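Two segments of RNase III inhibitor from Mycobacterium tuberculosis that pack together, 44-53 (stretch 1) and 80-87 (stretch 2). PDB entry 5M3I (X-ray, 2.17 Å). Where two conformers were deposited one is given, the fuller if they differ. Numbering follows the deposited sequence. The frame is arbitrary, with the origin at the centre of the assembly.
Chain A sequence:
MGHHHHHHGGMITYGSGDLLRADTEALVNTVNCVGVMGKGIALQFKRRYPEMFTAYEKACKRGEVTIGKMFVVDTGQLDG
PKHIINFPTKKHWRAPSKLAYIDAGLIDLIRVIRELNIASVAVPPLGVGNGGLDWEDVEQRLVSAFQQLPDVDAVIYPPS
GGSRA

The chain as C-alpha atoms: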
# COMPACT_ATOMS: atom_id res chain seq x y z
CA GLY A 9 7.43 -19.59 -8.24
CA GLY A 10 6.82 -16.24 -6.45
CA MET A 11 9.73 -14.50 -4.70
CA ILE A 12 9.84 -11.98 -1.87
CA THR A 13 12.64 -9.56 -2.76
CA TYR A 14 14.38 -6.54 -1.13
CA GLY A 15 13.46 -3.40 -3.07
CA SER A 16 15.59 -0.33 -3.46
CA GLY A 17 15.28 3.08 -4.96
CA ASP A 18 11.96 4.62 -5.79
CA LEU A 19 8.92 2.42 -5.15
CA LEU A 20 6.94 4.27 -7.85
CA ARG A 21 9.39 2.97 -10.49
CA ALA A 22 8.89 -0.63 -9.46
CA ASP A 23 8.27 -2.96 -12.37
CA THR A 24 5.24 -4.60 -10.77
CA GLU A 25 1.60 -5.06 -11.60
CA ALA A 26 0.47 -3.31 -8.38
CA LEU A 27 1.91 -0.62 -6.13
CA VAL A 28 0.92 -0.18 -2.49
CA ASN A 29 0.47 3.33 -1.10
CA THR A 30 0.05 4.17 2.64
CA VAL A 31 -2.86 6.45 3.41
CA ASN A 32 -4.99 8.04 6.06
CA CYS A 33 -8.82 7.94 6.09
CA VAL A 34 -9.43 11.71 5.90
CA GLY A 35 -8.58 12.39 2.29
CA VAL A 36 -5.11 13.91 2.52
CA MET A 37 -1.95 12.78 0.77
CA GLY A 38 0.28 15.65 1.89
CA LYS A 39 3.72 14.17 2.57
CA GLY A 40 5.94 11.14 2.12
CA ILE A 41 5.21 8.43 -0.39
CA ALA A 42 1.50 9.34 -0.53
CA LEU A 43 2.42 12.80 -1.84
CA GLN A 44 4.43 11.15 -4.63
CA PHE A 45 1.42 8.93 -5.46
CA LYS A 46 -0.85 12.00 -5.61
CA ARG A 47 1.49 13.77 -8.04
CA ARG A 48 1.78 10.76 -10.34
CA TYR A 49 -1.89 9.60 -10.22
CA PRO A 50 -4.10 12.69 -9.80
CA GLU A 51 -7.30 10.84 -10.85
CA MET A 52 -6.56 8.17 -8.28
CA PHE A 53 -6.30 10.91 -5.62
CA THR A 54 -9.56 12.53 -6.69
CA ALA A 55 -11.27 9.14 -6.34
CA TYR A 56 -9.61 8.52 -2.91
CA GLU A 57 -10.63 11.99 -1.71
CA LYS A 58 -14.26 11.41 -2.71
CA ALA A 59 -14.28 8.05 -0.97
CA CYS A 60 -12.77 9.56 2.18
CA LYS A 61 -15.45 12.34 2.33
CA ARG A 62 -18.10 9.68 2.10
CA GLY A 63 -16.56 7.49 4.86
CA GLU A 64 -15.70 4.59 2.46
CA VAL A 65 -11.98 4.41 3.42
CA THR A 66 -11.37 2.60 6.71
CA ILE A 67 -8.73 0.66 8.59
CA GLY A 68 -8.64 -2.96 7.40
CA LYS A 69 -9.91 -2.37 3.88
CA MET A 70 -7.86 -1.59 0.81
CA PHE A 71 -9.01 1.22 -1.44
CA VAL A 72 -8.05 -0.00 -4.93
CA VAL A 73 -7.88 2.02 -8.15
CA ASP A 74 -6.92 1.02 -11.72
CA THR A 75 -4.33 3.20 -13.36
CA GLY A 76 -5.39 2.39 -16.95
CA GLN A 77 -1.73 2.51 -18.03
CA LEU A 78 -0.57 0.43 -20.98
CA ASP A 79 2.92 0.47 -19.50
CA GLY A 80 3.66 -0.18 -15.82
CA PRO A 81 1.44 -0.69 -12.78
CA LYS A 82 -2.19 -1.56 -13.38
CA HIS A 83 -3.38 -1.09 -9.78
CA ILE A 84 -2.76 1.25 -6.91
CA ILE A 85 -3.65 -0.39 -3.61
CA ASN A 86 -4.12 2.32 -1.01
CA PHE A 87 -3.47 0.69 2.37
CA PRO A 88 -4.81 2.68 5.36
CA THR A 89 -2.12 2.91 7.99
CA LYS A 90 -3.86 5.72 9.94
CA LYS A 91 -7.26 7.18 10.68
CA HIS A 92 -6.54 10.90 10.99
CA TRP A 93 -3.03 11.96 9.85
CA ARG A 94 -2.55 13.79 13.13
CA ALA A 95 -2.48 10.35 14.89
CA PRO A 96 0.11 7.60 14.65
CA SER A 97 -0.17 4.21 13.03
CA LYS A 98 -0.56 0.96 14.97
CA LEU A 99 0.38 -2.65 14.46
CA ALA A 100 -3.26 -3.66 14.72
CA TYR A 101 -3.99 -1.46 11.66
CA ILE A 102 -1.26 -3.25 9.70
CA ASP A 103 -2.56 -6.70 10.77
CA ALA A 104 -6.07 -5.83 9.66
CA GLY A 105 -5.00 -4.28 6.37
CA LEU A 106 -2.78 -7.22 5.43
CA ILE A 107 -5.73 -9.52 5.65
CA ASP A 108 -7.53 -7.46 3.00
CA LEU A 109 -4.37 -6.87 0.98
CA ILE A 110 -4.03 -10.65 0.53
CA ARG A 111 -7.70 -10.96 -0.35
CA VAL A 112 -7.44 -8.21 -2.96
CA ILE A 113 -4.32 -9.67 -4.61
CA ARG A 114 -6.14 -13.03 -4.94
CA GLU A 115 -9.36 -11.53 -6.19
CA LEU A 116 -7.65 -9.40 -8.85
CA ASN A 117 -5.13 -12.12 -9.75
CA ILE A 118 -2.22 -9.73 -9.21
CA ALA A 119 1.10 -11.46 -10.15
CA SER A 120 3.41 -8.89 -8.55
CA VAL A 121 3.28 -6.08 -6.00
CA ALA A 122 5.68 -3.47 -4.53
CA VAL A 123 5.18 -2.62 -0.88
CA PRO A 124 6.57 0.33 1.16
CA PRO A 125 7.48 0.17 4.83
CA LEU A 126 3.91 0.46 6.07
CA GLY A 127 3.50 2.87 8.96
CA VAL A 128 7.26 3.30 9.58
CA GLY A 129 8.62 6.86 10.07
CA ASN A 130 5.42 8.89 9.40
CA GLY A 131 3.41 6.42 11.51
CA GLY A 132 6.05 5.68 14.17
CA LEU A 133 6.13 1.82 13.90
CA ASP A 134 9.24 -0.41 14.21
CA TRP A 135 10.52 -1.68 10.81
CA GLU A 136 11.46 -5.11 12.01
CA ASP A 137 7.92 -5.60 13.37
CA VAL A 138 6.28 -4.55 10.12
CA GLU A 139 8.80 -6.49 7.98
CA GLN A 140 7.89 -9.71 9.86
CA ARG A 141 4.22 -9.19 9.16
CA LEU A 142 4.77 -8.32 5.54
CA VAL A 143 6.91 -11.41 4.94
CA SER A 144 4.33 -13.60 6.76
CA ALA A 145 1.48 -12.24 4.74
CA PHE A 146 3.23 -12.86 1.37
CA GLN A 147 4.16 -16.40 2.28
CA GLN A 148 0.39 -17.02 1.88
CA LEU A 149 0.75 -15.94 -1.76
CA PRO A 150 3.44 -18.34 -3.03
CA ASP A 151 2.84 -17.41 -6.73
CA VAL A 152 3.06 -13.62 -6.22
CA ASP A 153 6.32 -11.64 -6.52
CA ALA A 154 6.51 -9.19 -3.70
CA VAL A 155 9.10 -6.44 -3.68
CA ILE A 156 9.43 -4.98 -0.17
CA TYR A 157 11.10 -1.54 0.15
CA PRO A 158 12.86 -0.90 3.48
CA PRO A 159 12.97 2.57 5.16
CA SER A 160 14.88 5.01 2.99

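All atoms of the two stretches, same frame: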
# COMPACT_ATOMS: atom_id res chain seq x y z
N GLN A 44 3.91 11.55 -3.32
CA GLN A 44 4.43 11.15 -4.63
C GLN A 44 3.35 10.43 -5.43
O GLN A 44 3.20 10.66 -6.62
CB GLN A 44 5.68 10.28 -4.47
CG GLN A 44 6.85 11.08 -3.88
CD GLN A 44 7.22 12.31 -4.72
OE1 GLN A 44 7.82 12.19 -5.77
NE2 GLN A 44 6.85 13.50 -4.25
N PHE A 45 2.55 9.59 -4.77
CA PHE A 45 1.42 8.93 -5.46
C PHE A 45 0.37 9.93 -5.97
O PHE A 45 -0.15 9.78 -7.07
CB PHE A 45 0.74 7.90 -4.58
CG PHE A 45 1.38 6.53 -4.60
CD1 PHE A 45 1.00 5.58 -5.56
CD2 PHE A 45 2.31 6.14 -3.61
CE1 PHE A 45 1.54 4.31 -5.54
CE2 PHE A 45 2.86 4.86 -3.61
CZ PHE A 45 2.47 3.95 -4.58
N LYS A 46 0.08 10.96 -5.18
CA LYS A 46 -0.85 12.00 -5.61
C LYS A 46 -0.36 12.73 -6.88
O LYS A 46 -1.13 13.02 -7.79
CB LYS A 46 -1.10 12.98 -4.47
CG LYS A 46 -2.06 14.12 -4.76
CD LYS A 46 -2.13 15.08 -3.56
CE LYS A 46 -2.94 16.33 -3.89
NZ LYS A 46 -2.97 17.32 -2.77
N ARG A 47 0.92 13.02 -6.93
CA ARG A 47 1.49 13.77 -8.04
C ARG A 47 1.52 12.93 -9.33
O ARG A 47 1.35 13.46 -10.42
CB ARG A 47 2.90 14.30 -7.68
CG ARG A 47 2.89 15.26 -6.45
CD ARG A 47 3.89 16.48 -6.41
NE ARG A 47 4.97 16.33 -7.40
CZ ARG A 47 5.04 16.93 -8.61
NH1 ARG A 47 4.08 17.73 -9.07
NH2 ARG A 47 6.11 16.69 -9.37
N ARG A 48 1.72 11.65 -9.19
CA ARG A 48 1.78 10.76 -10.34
C ARG A 48 0.39 10.31 -10.83
O ARG A 48 0.23 10.12 -12.00
CB ARG A 48 2.64 9.54 -9.97
CG ARG A 48 2.85 8.53 -11.08
CD ARG A 48 3.75 9.05 -12.20
NE ARG A 48 3.80 7.99 -13.19
CZ ARG A 48 2.85 7.72 -14.09
NH1 ARG A 48 1.74 8.46 -14.19
NH2 ARG A 48 3.02 6.70 -14.91
N TYR A 49 -0.57 10.13 -9.91
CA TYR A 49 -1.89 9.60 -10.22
C TYR A 49 -2.99 10.52 -9.71
O TYR A 49 -3.74 10.16 -8.83
CB TYR A 49 -2.05 8.21 -9.63
CG TYR A 49 -1.02 7.22 -10.12
CD1 TYR A 49 -1.04 6.73 -11.42
CD2 TYR A 49 -0.00 6.77 -9.28
CE1 TYR A 49 -0.08 5.83 -11.87
CE2 TYR A 49 0.96 5.87 -9.71
CZ TYR A 49 0.91 5.40 -11.01
OH TYR A 49 1.87 4.51 -11.41
N PRO A 50 -3.13 11.71 -10.31
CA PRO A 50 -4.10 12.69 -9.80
C PRO A 50 -5.57 12.23 -9.79
O PRO A 50 -6.34 12.63 -8.91
CB PRO A 50 -3.91 13.89 -10.74
CG PRO A 50 -3.29 13.31 -11.99
CD PRO A 50 -2.41 12.19 -11.50
N GLU A 51 -5.93 11.39 -10.75
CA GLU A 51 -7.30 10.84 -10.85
C GLU A 51 -7.57 9.87 -9.73
O GLU A 51 -8.64 9.90 -9.12
CB GLU A 51 -7.53 10.17 -12.22
CG GLU A 51 -7.46 11.19 -13.35
CD GLU A 51 -8.00 10.68 -14.68
OE1 GLU A 51 -7.27 9.92 -15.36
OE2 GLU A 51 -9.13 11.06 -15.04
N MET A 52 -6.56 9.05 -9.45
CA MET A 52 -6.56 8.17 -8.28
C MET A 52 -6.81 8.98 -7.02
O MET A 52 -7.72 8.65 -6.23
CB MET A 52 -5.24 7.42 -8.17
CG MET A 52 -5.13 6.47 -6.99
SD MET A 52 -4.67 7.21 -5.43
CE MET A 52 -2.92 7.52 -5.72
N PHE A 53 -6.08 10.09 -6.83
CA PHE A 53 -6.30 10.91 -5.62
C PHE A 53 -7.71 11.45 -5.52
O PHE A 53 -8.29 11.48 -4.42
CB PHE A 53 -5.30 12.08 -5.52
CG PHE A 53 -5.60 13.04 -4.41
CD1 PHE A 53 -5.26 12.73 -3.11
CD2 PHE A 53 -6.27 14.25 -4.66
CE1 PHE A 53 -5.55 13.60 -2.07
CE2 PHE A 53 -6.56 15.13 -3.62
CZ PHE A 53 -6.20 14.81 -2.31
N GLY A 80 3.50 -0.31 -17.25
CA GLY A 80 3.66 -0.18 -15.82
C GLY A 80 2.42 -0.57 -15.01
O GLY A 80 1.59 -1.32 -15.49
N PRO A 81 2.35 -0.13 -13.77
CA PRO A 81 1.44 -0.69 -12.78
C PRO A 81 0.02 -0.51 -13.17
O PRO A 81 -0.33 0.58 -13.61
CB PRO A 81 1.71 0.16 -11.54
CG PRO A 81 3.14 0.54 -11.65
CD PRO A 81 3.40 0.71 -13.13
N LYS A 82 -0.76 -1.58 -13.07
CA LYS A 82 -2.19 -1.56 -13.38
C LYS A 82 -3.05 -1.13 -12.22
O LYS A 82 -4.11 -0.58 -12.44
CB LYS A 82 -2.69 -2.95 -13.86
CG LYS A 82 -1.89 -3.59 -15.01
CD LYS A 82 -1.83 -2.75 -16.30
CE LYS A 82 -1.07 -3.52 -17.41
NZ LYS A 82 0.40 -3.46 -17.21
N HIS A 83 -2.60 -1.39 -10.98
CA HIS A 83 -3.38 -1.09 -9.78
C HIS A 83 -2.59 -0.33 -8.74
O HIS A 83 -1.42 -0.62 -8.50
CB HIS A 83 -3.86 -2.38 -9.12
CG HIS A 83 -4.66 -3.26 -10.02
ND1 HIS A 83 -5.98 -2.98 -10.35
CD2 HIS A 83 -4.34 -4.39 -10.67
CE1 HIS A 83 -6.42 -3.91 -11.17
NE2 HIS A 83 -5.45 -4.78 -11.37
N ILE A 84 -3.25 0.63 -8.10
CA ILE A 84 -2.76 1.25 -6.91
C ILE A 84 -3.62 0.75 -5.78
O ILE A 84 -4.84 0.95 -5.78
CB ILE A 84 -2.89 2.80 -6.94
CG1 ILE A 84 -2.35 3.39 -8.24
CG2 ILE A 84 -2.20 3.41 -5.72
CD1 ILE A 84 -0.95 2.97 -8.57
N ILE A 85 -2.98 0.12 -4.79
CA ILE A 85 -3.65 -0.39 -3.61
C ILE A 85 -3.32 0.56 -2.47
O ILE A 85 -2.20 0.58 -1.96
CB ILE A 85 -3.19 -1.80 -3.29
CG1 ILE A 85 -3.39 -2.70 -4.51
CG2 ILE A 85 -3.95 -2.33 -2.09
CD1 ILE A 85 -2.76 -4.07 -4.39
N ASN A 86 -4.30 1.37 -2.09
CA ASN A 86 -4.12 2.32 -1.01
C ASN A 86 -4.43 1.63 0.28
O ASN A 86 -5.57 1.26 0.54
CB ASN A 86 -5.03 3.52 -1.21
CG ASN A 86 -4.65 4.32 -2.44
OD1 ASN A 86 -3.68 5.08 -2.42
ND2 ASN A 86 -5.44 4.20 -3.51
N PHE A 87 -3.41 1.46 1.10
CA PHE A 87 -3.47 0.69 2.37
C PHE A 87 -3.58 1.70 3.51
O PHE A 87 -2.65 2.48 3.73
CB PHE A 87 -2.16 -0.08 2.46
CG PHE A 87 -2.08 -1.07 3.55
CD1 PHE A 87 -2.29 -0.69 4.87
CD2 PHE A 87 -1.77 -2.37 3.27
CE1 PHE A 87 -2.20 -1.62 5.86
CE2 PHE A 87 -1.74 -3.31 4.26
CZ PHE A 87 -1.91 -2.92 5.57

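The contact is small and almost wholly apolar. It buries 256 Å² over both sides. A helical segment broken at Y49 lies against the start of a strand, and the touching residues are at least 32 positions apart in sequence.

I84 is the main bump. It has the largest covered area of any residue here, 86 Å². Its CA-to-CB bond points toward stretch 1, and its side chain enters a hollow lined by F45, Y49 and M52. These three also point toward the strand. The backbones stay well apart: the nearest CA atoms, those of M52 and I84, are 8.0 Å from each other. Side chains fill the gap.

CD1 of I84 lies over one face of the Y49 ring, 4.0 Å from the ring centroid and 24° off the normal. This is a CH-pi contact. The closest ring atom is Y49 CE2, 3.7 Å from I84 CD1. I84 CD1 also touches F45, at 4.1 Å from F45 CE1. I84 CG2 touches both F45 and M52. I84 CG2 is 3.9 Å from F45 CE1, oblique to the ring, and 4.2 Å from M52 CE. Both chi angles of I84 are m.

Y49 is where the helical path breaks. It is the first residue after one helix to leave helical phi/psi, and it is the N-cap residue of the next. Its chi1 is m, and its ring presents one face to I84. Beyond I84, Y49 OH comes within 4.2 Å of P81 CG. This is a light van der Waals touch, and P81 gives only 19 Å² to the contact.

At the other end, M52, with chi angles t, m, m, lines the hollow with its CE methyl. Its sulfur faces N86. The bond from N86 ND2 to M52 SD is a weak hydrogen bond of 3.7 Å, with an angle of 147° at the hydrogen. It is the only hydrogen bond between the stretches. The CA-to-CB bond of N86 points sideways, but the end of the side chain comes nearer and brings the amide to the sulfur. N86 ND2 and OD1 also have hydrogen-bond partners elsewhere in the structure.

I84 points toward the helices and I85 away, as neighbours in a strand often do. I85 makes no contact. On stretch 1, F45, Y49 and M52 are four and three residues apart, and all three point toward the strand, although the helical path breaks at Y49. F53, next to M52, points away.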